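Local structure of polyphosphate kinase (Porphyromonas gingivalis, 2O8R) at residues Tyr8-Arg13 with Gln554-Ser559; Gly545-Asn550 with Ile572-Pro577; Ile565-Arg570 with Arg583-Thr588. The protein probably catalyses the reversible transfer of the terminal phosphate of ATP onto a growing chain of inorganic polyphosphate. The protein carries 3 engineered substitutions. All blocks are in the same frame, centred on the assembly; numbering follows the deposited sequence.

Contact 1. Residues Tyr8-Arg13 with Gln554-Ser559; sequences YPFFRR and QLYRAS. With SO4 (sulfate ion), chain C.
Three consecutive residues of the extended segment 8-13, Y8, P9 and F10, meet the single side chain of Y556 on helix 549-560, each in a different way. The Y8 and Y556 rings are almost parallel, their planes 2° apart, but slide past each other in opposite directions and barely overlap. Y556 CG stands anti to its carbonyl carbon (chi1 -78°), which puts it against Y8 CD1, while Y8 CE1 lies 3.5 Å from Y556 CB. F10 instead makes an offset edge-to-face pair: the edge of Y556 is directed at the F10 face with the planes at 65°, and F10 CE1 lies 4.0 Å from Y556 CE2. P9, between Y8 and F10 in sequence, offers its backbone O, which takes a weak hydrogen bond of 2.8 Å from Y556 OH. The result is an aromatic cluster that ties the N-terminal end of the chain, just ahead of helix 13-29, to the second C-terminal domain, a member of the phospholipase D-like clan. Farther out, the Y556 hydroxyl also accepts the N-H of V576, Y8 OH is hydrogen-bonded to E560, and R557, whose CG packs 3.6 Å from Y8 OH, sends NH2 into a salt bridge with E525. F11 carries the attachment onward through a backbone bond to C574. Where helix 13-29 begins, R13 N donates at 2.9 Å to O2 of a sulfate probably from the crystallisation liquor.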
loop_
_atom_site.group_PDB
_atom_site.type_symbol
_atom_site.label_atom_id
_atom_site.label_comp_id
_atom_site.label_asym_id
_atom_site.label_seq_id
_atom_site.Cartn_x
_atom_site.Cartn_y
_atom_site.Cartn_z
ATOM N N TYR A 8 -26.110 -38.249 18.190
ATOM C CA TYR A 8 -24.690 -37.882 18.188
ATOM C C TYR A 8 -24.359 -36.525 18.800
ATOM O O TYR A 8 -25.031 -35.529 18.533
ATOM C CB TYR A 8 -24.130 -37.961 16.776
ATOM C CG TYR A 8 -23.983 -39.374 16.285
ATOM C CD1 TYR A 8 -22.961 -40.192 16.758
ATOM C CD2 TYR A 8 -24.859 -39.895 15.338
ATOM C CE1 TYR A 8 -22.815 -41.496 16.294
ATOM C CE2 TYR A 8 -24.718 -41.196 14.864
ATOM C CZ TYR A 8 -23.698 -41.994 15.349
ATOM O OH TYR A 8 -23.564 -43.291 14.892
ATOM N N PRO A 9 -23.283 -36.474 19.590
ATOM C CA PRO A 9 -22.810 -35.233 20.197
ATOM C C PRO A 9 -22.049 -34.343 19.201
ATOM O O PRO A 9 -21.386 -34.856 18.289
ATOM C CB PRO A 9 -21.858 -35.733 21.279
ATOM C CG PRO A 9 -21.280 -36.986 20.703
ATOM C CD PRO A 9 -22.406 -37.616 19.913
ATOM N N PHE A 10 -22.172 -33.025 19.372
ATOM C CA PHE A 10 -21.440 -32.035 18.568
ATOM C C PHE A 10 -21.102 -30.804 19.394
ATOM O O PHE A 10 -21.979 -30.251 20.061
ATOM C CB PHE A 10 -22.271 -31.556 17.377
ATOM C CG PHE A 10 -22.645 -32.634 16.403
ATOM C CD1 PHE A 10 -21.770 -33.022 15.403
ATOM C CD2 PHE A 10 -23.889 -33.237 16.467
ATOM C CE1 PHE A 10 -22.122 -34.003 14.491
ATOM C CE2 PHE A 10 -24.245 -34.223 15.563
ATOM C CZ PHE A 10 -23.362 -34.599 14.566
ATOM N N PHE A 11 -19.852 -30.354 19.337
ATOM C CA PHE A 11 -19.493 -29.072 19.936
ATOM C C PHE A 11 -20.181 -27.991 19.149
ATOM O O PHE A 11 -20.382 -28.149 17.946
ATOM C CB PHE A 11 -18.004 -28.810 19.821
ATOM C CG PHE A 11 -17.165 -29.668 20.696
ATOM C CD1 PHE A 11 -17.449 -29.790 22.049
ATOM C CD2 PHE A 11 -16.059 -30.330 20.168
ATOM C CE1 PHE A 11 -16.649 -30.587 22.860
ATOM C CE2 PHE A 11 -15.248 -31.116 20.965
ATOM C CZ PHE A 11 -15.542 -31.254 22.319
ATOM N N ARG A 12 -20.550 -26.901 19.817
ATOM C CA ARG A 12 -20.965 -25.690 19.116
ATOM C C ARG A 12 -19.731 -25.106 18.419
ATOM O O ARG A 12 -18.622 -25.176 18.950
ATOM C CB ARG A 12 -21.556 -24.694 20.098
ATOM C CG ARG A 12 -22.671 -25.300 20.910
ATOM C CD ARG A 12 -23.380 -24.309 21.815
ATOM N NE ARG A 12 -24.246 -25.023 22.752
ATOM C CZ ARG A 12 -25.517 -25.354 22.521
ATOM N NH1 ARG A 12 -26.107 -25.027 21.374
ATOM N NH2 ARG A 12 -26.203 -26.021 23.446
ATOM N N ARG A 13 -19.907 -24.552 17.228
ATOM C CA ARG A 13 -18.748 -24.141 16.440
ATOM C C ARG A 13 -17.957 -22.985 17.072
ATOM O O ARG A 13 -16.729 -23.018 17.098
ATOM C CB ARG A 13 -19.120 -23.877 14.974
ATOM C CG ARG A 13 -20.237 -22.880 14.745
ATOM C CD ARG A 13 -20.353 -22.542 13.272
ATOM N NE ARG A 13 -19.234 -21.712 12.827
ATOM C CZ ARG A 13 -19.009 -21.352 11.566
ATOM N NH1 ARG A 13 -19.822 -21.749 10.598
ATOM N NH2 ARG A 13 -17.964 -20.590 11.269
ATOM N N GLN A 554 -20.614 -39.537 9.689
ATOM C CA GLN A 554 -19.934 -40.645 9.021
ATOM C C GLN A 554 -18.675 -41.065 9.785
ATOM O O GLN A 554 -18.383 -42.255 9.919
ATOM C CB GLN A 554 -19.585 -40.257 7.580
ATOM C CG GLN A 554 -20.755 -39.614 6.851
ATOM C CD GLN A 554 -20.497 -39.347 5.382
ATOM O OE1 GLN A 554 -19.529 -39.839 4.804
ATOM N NE2 GLN A 554 -21.379 -38.570 4.763
ATOM N N LEU A 555 -17.945 -40.080 10.300
ATOM C CA LEU A 555 -16.723 -40.351 11.030
ATOM C C LEU A 555 -17.039 -41.101 12.308
ATOM O O LEU A 555 -16.376 -42.092 12.627
ATOM C CB LEU A 555 -15.973 -39.057 11.330
ATOM C CG LEU A 555 -15.447 -38.294 10.117
ATOM C CD1 LEU A 555 -14.937 -36.923 10.541
ATOM C CD2 LEU A 555 -14.368 -39.086 9.379
ATOM N N TYR A 556 -18.064 -40.629 13.018
ATOM C CA TYR A 556 -18.567 -41.289 14.219
ATOM C C TYR A 556 -18.966 -42.735 13.928
ATOM O O TYR A 556 -18.644 -43.648 14.702
ATOM C CB TYR A 556 -19.790 -40.562 14.752
ATOM C CG TYR A 556 -19.517 -39.294 15.528
ATOM C CD1 TYR A 556 -18.488 -39.228 16.463
ATOM C CD2 TYR A 556 -20.321 -38.164 15.354
ATOM C CE1 TYR A 556 -18.256 -38.064 17.192
ATOM C CE2 TYR A 556 -20.105 -37.011 16.087
ATOM C CZ TYR A 556 -19.072 -36.966 16.993
ATOM O OH TYR A 556 -18.861 -35.818 17.697
ATOM N N ARG A 557 -19.666 -42.938 12.814
ATOM C CA ARG A 557 -20.028 -44.283 12.394
ATOM C C ARG A 557 -18.807 -45.127 12.036
ATOM O O ARG A 557 -18.792 -46.330 12.297
ATOM C CB ARG A 557 -21.008 -44.260 11.229
ATOM C CG ARG A 557 -22.415 -43.781 11.569
ATOM C CD ARG A 557 -23.257 -43.631 10.303
ATOM N NE ARG A 557 -22.817 -44.581 9.280
ATOM C CZ ARG A 557 -22.394 -44.257 8.057
ATOM N NH1 ARG A 557 -22.373 -42.988 7.651
ATOM N NH2 ARG A 557 -22.004 -45.218 7.231
ATOM N N ALA A 558 -17.787 -44.506 11.449
ATOM C CA ALA A 558 -16.555 -45.225 11.135
ATOM C C ALA A 558 -15.878 -45.656 12.426
ATOM O O ALA A 558 -15.437 -46.792 12.546
ATOM C CB ALA A 558 -15.631 -44.373 10.294
ATOM N N SER A 559 -15.832 -44.755 13.402
ATOM C CA SER A 559 -15.273 -45.066 14.716
ATOM C C SER A 559 -16.009 -46.243 15.351
ATOM O O SER A 559 -15.393 -47.266 15.685
ATOM C CB SER A 559 -15.354 -43.843 15.631
ATOM O OG SER A 559 -14.788 -44.111 16.901
HETATM S S SO4 C . -23.476 -24.252 16.012
HETATM O O1 SO4 C . -22.713 -25.272 15.291
HETATM O O2 SO4 C . -22.655 -23.632 17.056
HETATM O O3 SO4 C . -23.905 -23.211 15.083
HETATM O O4 SO4 C . -24.636 -24.893 16.630
#

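Contact 2. Residues Gly545-Asn550 with Ile572-Pro577; sequences GLQDKN and ICCLVP
L546 and C573 stand opposite each other at a single backbone bridge, and the neighbouring side chains divide into two groups. In the first are the L546 and L575 side chains. L546 CG is anti to the backbone N (chi1 178°), and the CD2 branch beyond it comes to 4.2 Å from L575 CB, while L546 CB lies at a looser 4.4 Å from C573 SG. Both leucines also reach helix 549-560, L546 against I552 and L555, L575 against Y556. The second group joins Q547 to C574 and I572. Here C574 SG rests 3.6 Å from Q547 CG, and I572 CG2 approaches Q547 CB more distantly. The Q547 chain then bends at chi2 (-92°), turning its CD away from the loop, and its OE1 is taken up by the backbone N of K620. R13 of helix 13-29 packs on both Q547 and I572, so this side faces the N-terminal region. In the fold, segment 545-550 leaves strand 538-543 and enters helix 549-560, with D548 as N-cap residue accepting the N-H of V551 on OD2. Segment 572-577 follows the adjacent parallel strand 564-569, and the bridge thus joins the two connections beyond the strand ends. G545 CA lies about 7 Å from the nearest side-chain atom of R570, a predicted ATP-binding residue. L546 spends both of its backbone polar groups on the bridge: its N donates to I572 O at 2.8 Å, nearly straight (166°), and its O accepts C574 N at 3.0 Å in a more bent bond. G545 and Q547 bond the backbone of W618 instead. Pairing of the buried L546 groups with I572 and C574 implies that backbone bonding, with little side-chain polarity, sets the alignment of the two loops.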
loop_
_atom_site.group_PDB
_atom_site.type_symbol
_atom_site.label_atom_id
_atom_site.label_comp_id
_atom_site.label_asym_id
_atom_site.label_seq_id
_atom_site.Cartn_x
_atom_site.Cartn_y
_atom_site.Cartn_z
ATOM N N GLY A 545 -10.438 -26.858 9.392
ATOM C CA GLY A 545 -11.728 -26.934 10.063
ATOM C C GLY A 545 -12.557 -28.156 9.746
ATOM O O GLY A 545 -12.597 -28.611 8.605
ATOM N N LEU A 546 -13.218 -28.677 10.781
ATOM C CA LEU A 546 -14.206 -29.739 10.663
ATOM C C LEU A 546 -15.485 -29.347 11.410
ATOM O O LEU A 546 -15.495 -29.168 12.632
ATOM C CB LEU A 546 -13.651 -31.055 11.202
ATOM C CG LEU A 546 -14.632 -32.224 11.158
ATOM C CD1 LEU A 546 -15.112 -32.445 9.747
ATOM C CD2 LEU A 546 -13.990 -33.481 11.722
ATOM N N GLN A 547 -16.571 -29.220 10.665
ATOM C CA GLN A 547 -17.776 -28.652 11.221
ATOM C C GLN A 547 -19.027 -29.272 10.589
ATOM O O GLN A 547 -20.109 -29.218 11.174
ATOM C CB GLN A 547 -17.724 -27.127 11.023
ATOM C CG GLN A 547 -18.844 -26.318 11.641
ATOM C CD GLN A 547 -19.999 -26.095 10.692
ATOM O OE1 GLN A 547 -19.928 -26.444 9.512
ATOM N NE2 GLN A 547 -21.074 -25.509 11.203
ATOM N N ASP A 548 -18.883 -29.868 9.405
ATOM C CA ASP A 548 -20.038 -30.416 8.701
ATOM C C ASP A 548 -20.670 -31.605 9.403
ATOM O O ASP A 548 -20.065 -32.673 9.475
ATOM C CB ASP A 548 -19.690 -30.821 7.276
ATOM C CG ASP A 548 -20.904 -31.334 6.519
ATOM O OD1 ASP A 548 -21.738 -30.503 6.096
ATOM O OD2 ASP A 548 -21.042 -32.564 6.361
ATOM N N LYS A 549 -21.906 -31.421 9.873
ATOM C CA LYS A 549 -22.641 -32.459 10.613
ATOM C C LYS A 549 -22.671 -33.814 9.920
ATOM O O LYS A 549 -22.563 -34.844 10.580
ATOM C CB LYS A 549 -24.078 -32.025 10.905
ATOM C CG LYS A 549 -24.256 -31.142 12.121
ATOM C CD LYS A 549 -25.739 -30.882 12.348
ATOM C CE LYS A 549 -26.000 -29.668 13.227
ATOM N NZ LYS A 549 -25.795 -28.366 12.518
ATOM N N ASN A 550 -22.813 -33.820 8.598
ATOM C CA ASN A 550 -22.921 -35.084 7.888
ATOM C C ASN A 550 -21.639 -35.878 7.888
ATOM O O ASN A 550 -21.632 -37.032 8.306
ATOM C CB ASN A 550 -23.462 -34.897 6.481
ATOM C CG ASN A 550 -24.966 -34.720 6.468
ATOM O OD1 ASN A 550 -25.555 -34.195 7.420
ATOM N ND2 ASN A 550 -25.603 -35.165 5.390
ATOM N N ILE A 572 -11.612 -24.782 13.967
ATOM C CA ILE A 572 -12.881 -25.271 14.451
ATOM C C ILE A 572 -12.996 -26.774 14.275
ATOM O O ILE A 572 -12.800 -27.288 13.187
ATOM C CB ILE A 572 -14.052 -24.577 13.747
ATOM C CG1 ILE A 572 -14.191 -23.135 14.226
ATOM C CG2 ILE A 572 -15.351 -25.284 14.031
ATOM C CD1 ILE A 572 -15.267 -22.389 13.452
ATOM N N CYS A 573 -13.295 -27.467 15.367
ATOM C CA CYS A 573 -13.662 -28.862 15.312
ATOM C C CYS A 573 -14.917 -29.139 16.137
ATOM O O CYS A 573 -14.951 -28.857 17.328
ATOM C CB CYS A 573 -12.517 -29.722 15.805
ATOM S SG CYS A 573 -12.779 -31.452 15.469
ATOM N N CYS A 574 -15.942 -29.697 15.500
ATOM C CA CYS A 574 -17.234 -29.929 16.162
ATOM C C CYS A 574 -17.449 -31.378 16.497
ATOM O O CYS A 574 -18.435 -31.726 17.137
ATOM C CB CYS A 574 -18.391 -29.468 15.287
ATOM S SG CYS A 574 -18.422 -27.703 14.975
ATOM N N LEU A 575 -16.546 -32.225 16.033
ATOM C CA LEU A 575 -16.528 -33.610 16.444
ATOM C C LEU A 575 -15.996 -33.628 17.863
ATOM O O LEU A 575 -14.975 -33.022 18.144
ATOM C CB LEU A 575 -15.630 -34.421 15.521
ATOM C CG LEU A 575 -15.546 -35.929 15.727
ATOM C CD1 LEU A 575 -15.394 -36.624 14.390
ATOM C CD2 LEU A 575 -14.396 -36.292 16.651
ATOM N N VAL A 576 -16.702 -34.310 18.757
ATOM C CA VAL A 576 -16.300 -34.364 20.153
ATOM C C VAL A 576 -15.602 -35.670 20.505
ATOM O O VAL A 576 -16.174 -36.754 20.371
ATOM C CB VAL A 576 -17.458 -33.944 21.125
ATOM C CG1 VAL A 576 -18.799 -34.229 20.530
ATOM C CG2 VAL A 576 -17.291 -34.523 22.527
ATOM N N PRO A 577 -14.335 -35.563 20.929
ATOM C CA PRO A 577 -13.501 -36.731 21.166
ATOM C C PRO A 577 -13.770 -37.347 22.530
ATOM O O PRO A 577 -14.498 -36.761 23.340
ATOM C CB PRO A 577 -12.091 -36.155 21.121
ATOM C CG PRO A 577 -12.246 -34.767 21.629
ATOM C CD PRO A 577 -13.621 -34.305 21.222
#

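Contact 3. Residues Ile565-Arg570 with Arg583-Thr588; sequences IDLIVR and RNIRVT
I565 pairs with I585, and three further pairs follow in step to I568 and T588, making two neighbouring parallel strands in the mixed sheet of the second phospholipase D-like C-terminal domain. Their axes diverge by 18°, and backbone bonds such as R586 N to I565 O, 2.7 Å, hold the register. The face carrying I565, L567, I585 and V587 is a relief of interlocking branches. I565 and I585 lie side by side, pointing the same way, and touch along their length, CD1 to CD1 at 3.7 Å and I565 CB against I585 CG2. One step on, the CD1 branch of L567 fits the hollow between two methyls of the other strand, I585 CG2 and V587 CG2, at 4.0 Å from each. On this same face L575 packs onto both L567 and I585, while P577 covers V587. The face of D566, I568, R586 and T588 is more polar. L650 of helix 636-651 rests against D566, I568 and T588, whereas R586 remains exposed. The R586 chain bends at chi3 (-42°), bringing NE to 3.4 Å from D566 OD1. Its guanidinium stands at 83° to the D566 carboxylate, with OD1 over one of its faces and NH2 forming a salt bridge to D566 OD2 at 2.7 Å. That OD2 also bonds the hydroxyl of Y538, a second grip that would be expected to steady the negative charge. Beyond V569, R570 is a predicted ATP-binding residue. A water lies beside D566 and T588, within hydrogen-bonding distance of D566 OD1, L567 O and, at 2.6 Å, T588 OG1, which also bonds K668 NZ.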
loop_
_atom_site.group_PDB
_atom_site.type_symbol
_atom_site.label_atom_id
_atom_site.label_comp_id
_atom_site.label_asym_id
_atom_site.label_seq_id
_atom_site.Cartn_x
_atom_site.Cartn_y
_atom_site.Cartn_z
ATOM N N ILE A 565 -9.213 -43.350 13.624
ATOM C CA ILE A 565 -9.084 -42.044 12.982
ATOM C C ILE A 565 -8.150 -41.058 13.715
ATOM O O ILE A 565 -8.344 -40.754 14.901
ATOM C CB ILE A 565 -10.474 -41.374 12.771
ATOM C CG1 ILE A 565 -11.513 -42.384 12.265
ATOM C CG2 ILE A 565 -10.352 -40.207 11.804
ATOM C CD1 ILE A 565 -12.928 -41.848 12.191
ATOM N N ASP A 566 -7.143 -40.563 12.994
ATOM C CA ASP A 566 -6.357 -39.419 13.444
ATOM C C ASP A 566 -6.762 -38.141 12.710
ATOM O O ASP A 566 -6.607 -38.035 11.491
ATOM C CB ASP A 566 -4.875 -39.669 13.222
ATOM C CG ASP A 566 -4.185 -40.201 14.445
ATOM O OD1 ASP A 566 -4.326 -39.609 15.535
ATOM O OD2 ASP A 566 -3.478 -41.217 14.313
ATOM N N LEU A 567 -7.282 -37.181 13.466
ATOM C CA LEU A 567 -7.624 -35.867 12.952
ATOM C C LEU A 567 -6.587 -34.873 13.408
ATOM O O LEU A 567 -6.292 -34.789 14.595
ATOM C CB LEU A 567 -8.975 -35.407 13.491
ATOM C CG LEU A 567 -10.221 -36.059 12.895
ATOM C CD1 LEU A 567 -11.448 -35.659 13.685
ATOM C CD2 LEU A 567 -10.383 -35.659 11.446
ATOM N N ILE A 568 -6.033 -34.120 12.465
ATOM C CA ILE A 568 -5.175 -32.983 12.783
ATOM C C ILE A 568 -5.896 -31.711 12.308
ATOM O O ILE A 568 -5.859 -31.349 11.123
ATOM C CB ILE A 568 -3.777 -33.146 12.157
ATOM C CG1 ILE A 568 -3.142 -34.468 12.601
ATOM C CG2 ILE A 568 -2.876 -31.998 12.542
ATOM C CD1 ILE A 568 -1.779 -34.746 11.979
ATOM N N VAL A 569 -6.597 -31.069 13.239
ATOM C CA VAL A 569 -7.423 -29.888 12.950
ATOM C C VAL A 569 -7.043 -28.704 13.826
ATOM O O VAL A 569 -7.179 -28.780 15.044
ATOM C CB VAL A 569 -8.902 -30.176 13.191
ATOM C CG1 VAL A 569 -9.732 -28.914 12.965
ATOM C CG2 VAL A 569 -9.359 -31.269 12.270
ATOM N N ARG A 570 -6.573 -27.610 13.226
ATOM C CA ARG A 570 -6.094 -26.502 14.053
ATOM C C ARG A 570 -7.202 -25.574 14.521
ATOM O O ARG A 570 -7.174 -25.092 15.652
ATOM C CB ARG A 570 -4.928 -25.733 13.416
ATOM C CG ARG A 570 -5.221 -25.112 12.101
ATOM C CD ARG A 570 -4.327 -23.925 11.809
ATOM N NE ARG A 570 -5.073 -23.031 10.925
ATOM C CZ ARG A 570 -5.427 -21.788 11.228
ATOM N NH1 ARG A 570 -5.042 -21.239 12.372
ATOM N NH2 ARG A 570 -6.139 -21.083 10.366
ATOM N N ARG A 583 -14.802 -43.230 20.090
ATOM C CA ARG A 583 -13.863 -44.053 20.841
ATOM C C ARG A 583 -12.583 -44.358 20.068
ATOM O O ARG A 583 -11.511 -44.418 20.656
ATOM C CB ARG A 583 -14.575 -45.321 21.337
ATOM C CG ARG A 583 -13.741 -46.598 21.458
ATOM C CD ARG A 583 -14.449 -47.677 22.298
ATOM N NE ARG A 583 -15.907 -47.678 22.145
ATOM C CZ ARG A 583 -16.769 -47.355 23.107
ATOM N NH1 ARG A 583 -16.337 -47.001 24.314
ATOM N NH2 ARG A 583 -18.072 -47.387 22.865
ATOM N N ASN A 584 -12.690 -44.521 18.756
ATOM C CA ASN A 584 -11.517 -44.791 17.928
ATOM C C ASN A 584 -10.918 -43.574 17.235
ATOM O O ASN A 584 -10.120 -43.724 16.307
ATOM C CB ASN A 584 -11.855 -45.839 16.884
ATOM C CG ASN A 584 -12.056 -47.190 17.486
ATOM O OD1 ASN A 584 -11.338 -47.574 18.404
ATOM N ND2 ASN A 584 -13.039 -47.926 16.985
ATOM N N ILE A 585 -11.301 -42.377 17.682
ATOM C CA ILE A 585 -10.794 -41.142 17.096
ATOM C C ILE A 585 -9.839 -40.407 18.036
ATOM O O ILE A 585 -10.127 -40.252 19.222
ATOM C CB ILE A 585 -11.946 -40.207 16.665
ATOM C CG1 ILE A 585 -13.020 -41.010 15.921
ATOM C CG2 ILE A 585 -11.412 -39.065 15.781
ATOM C CD1 ILE A 585 -14.144 -40.197 15.330
ATOM N N ARG A 586 -8.697 -39.978 17.499
ATOM C CA ARG A 586 -7.783 -39.061 18.203
ATOM C C ARG A 586 -7.753 -37.714 17.492
ATOM O O ARG A 586 -7.588 -37.645 16.278
ATOM C CB ARG A 586 -6.361 -39.624 18.285
ATOM C CG ARG A 586 -6.197 -40.754 19.272
ATOM C CD ARG A 586 -4.757 -40.962 19.713
ATOM N NE ARG A 586 -3.762 -40.878 18.636
ATOM C CZ ARG A 586 -3.543 -41.798 17.690
ATOM N NH1 ARG A 586 -4.275 -42.912 17.609
ATOM N NH2 ARG A 586 -2.581 -41.584 16.800
ATOM N N VAL A 587 -7.913 -36.644 18.259
ATOM C CA VAL A 587 -7.958 -35.303 17.702
ATOM C C VAL A 587 -6.753 -34.481 18.143
ATOM O O VAL A 587 -6.558 -34.192 19.335
ATOM C CB VAL A 587 -9.247 -34.582 18.100
ATOM C CG1 VAL A 587 -9.220 -33.141 17.624
ATOM C CG2 VAL A 587 -10.445 -35.312 17.525
ATOM N N THR A 588 -5.948 -34.101 17.163
ATOM C CA THR A 588 -4.772 -33.301 17.422
ATOM C C THR A 588 -4.919 -31.916 16.815
ATOM O O THR A 588 -5.209 -31.771 15.628
ATOM C CB THR A 588 -3.521 -33.987 16.881
ATOM O OG1 THR A 588 -3.398 -35.272 17.505
ATOM C CG2 THR A 588 -2.272 -33.155 17.159
HETATM O O HOH W 1 -4.828 -36.971 16.141
#

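How the contacts relate
The three contacts form one continuous patch on the same side of the chain's centre: contacts 1 and 2 are about 7 Å apart between centres, and contact 3 lies about 11 Å from either. Helix 549-560 serves both contact 1 and contact 2, and strand 564-569 of contact 3 follows it directly. Along the chain, contact 2 interleaves with both others, whereas contact 1 closes before contact 3 opens. All but segment 8-13 belong to the second C-terminal domain. Sheet, loops and helix are joined there, with L546 packing on L567 and S559 O bonded to N584, and segment 8-13 packs on helix 549-560 and on the loop 572-577, linking domains far apart in sequence.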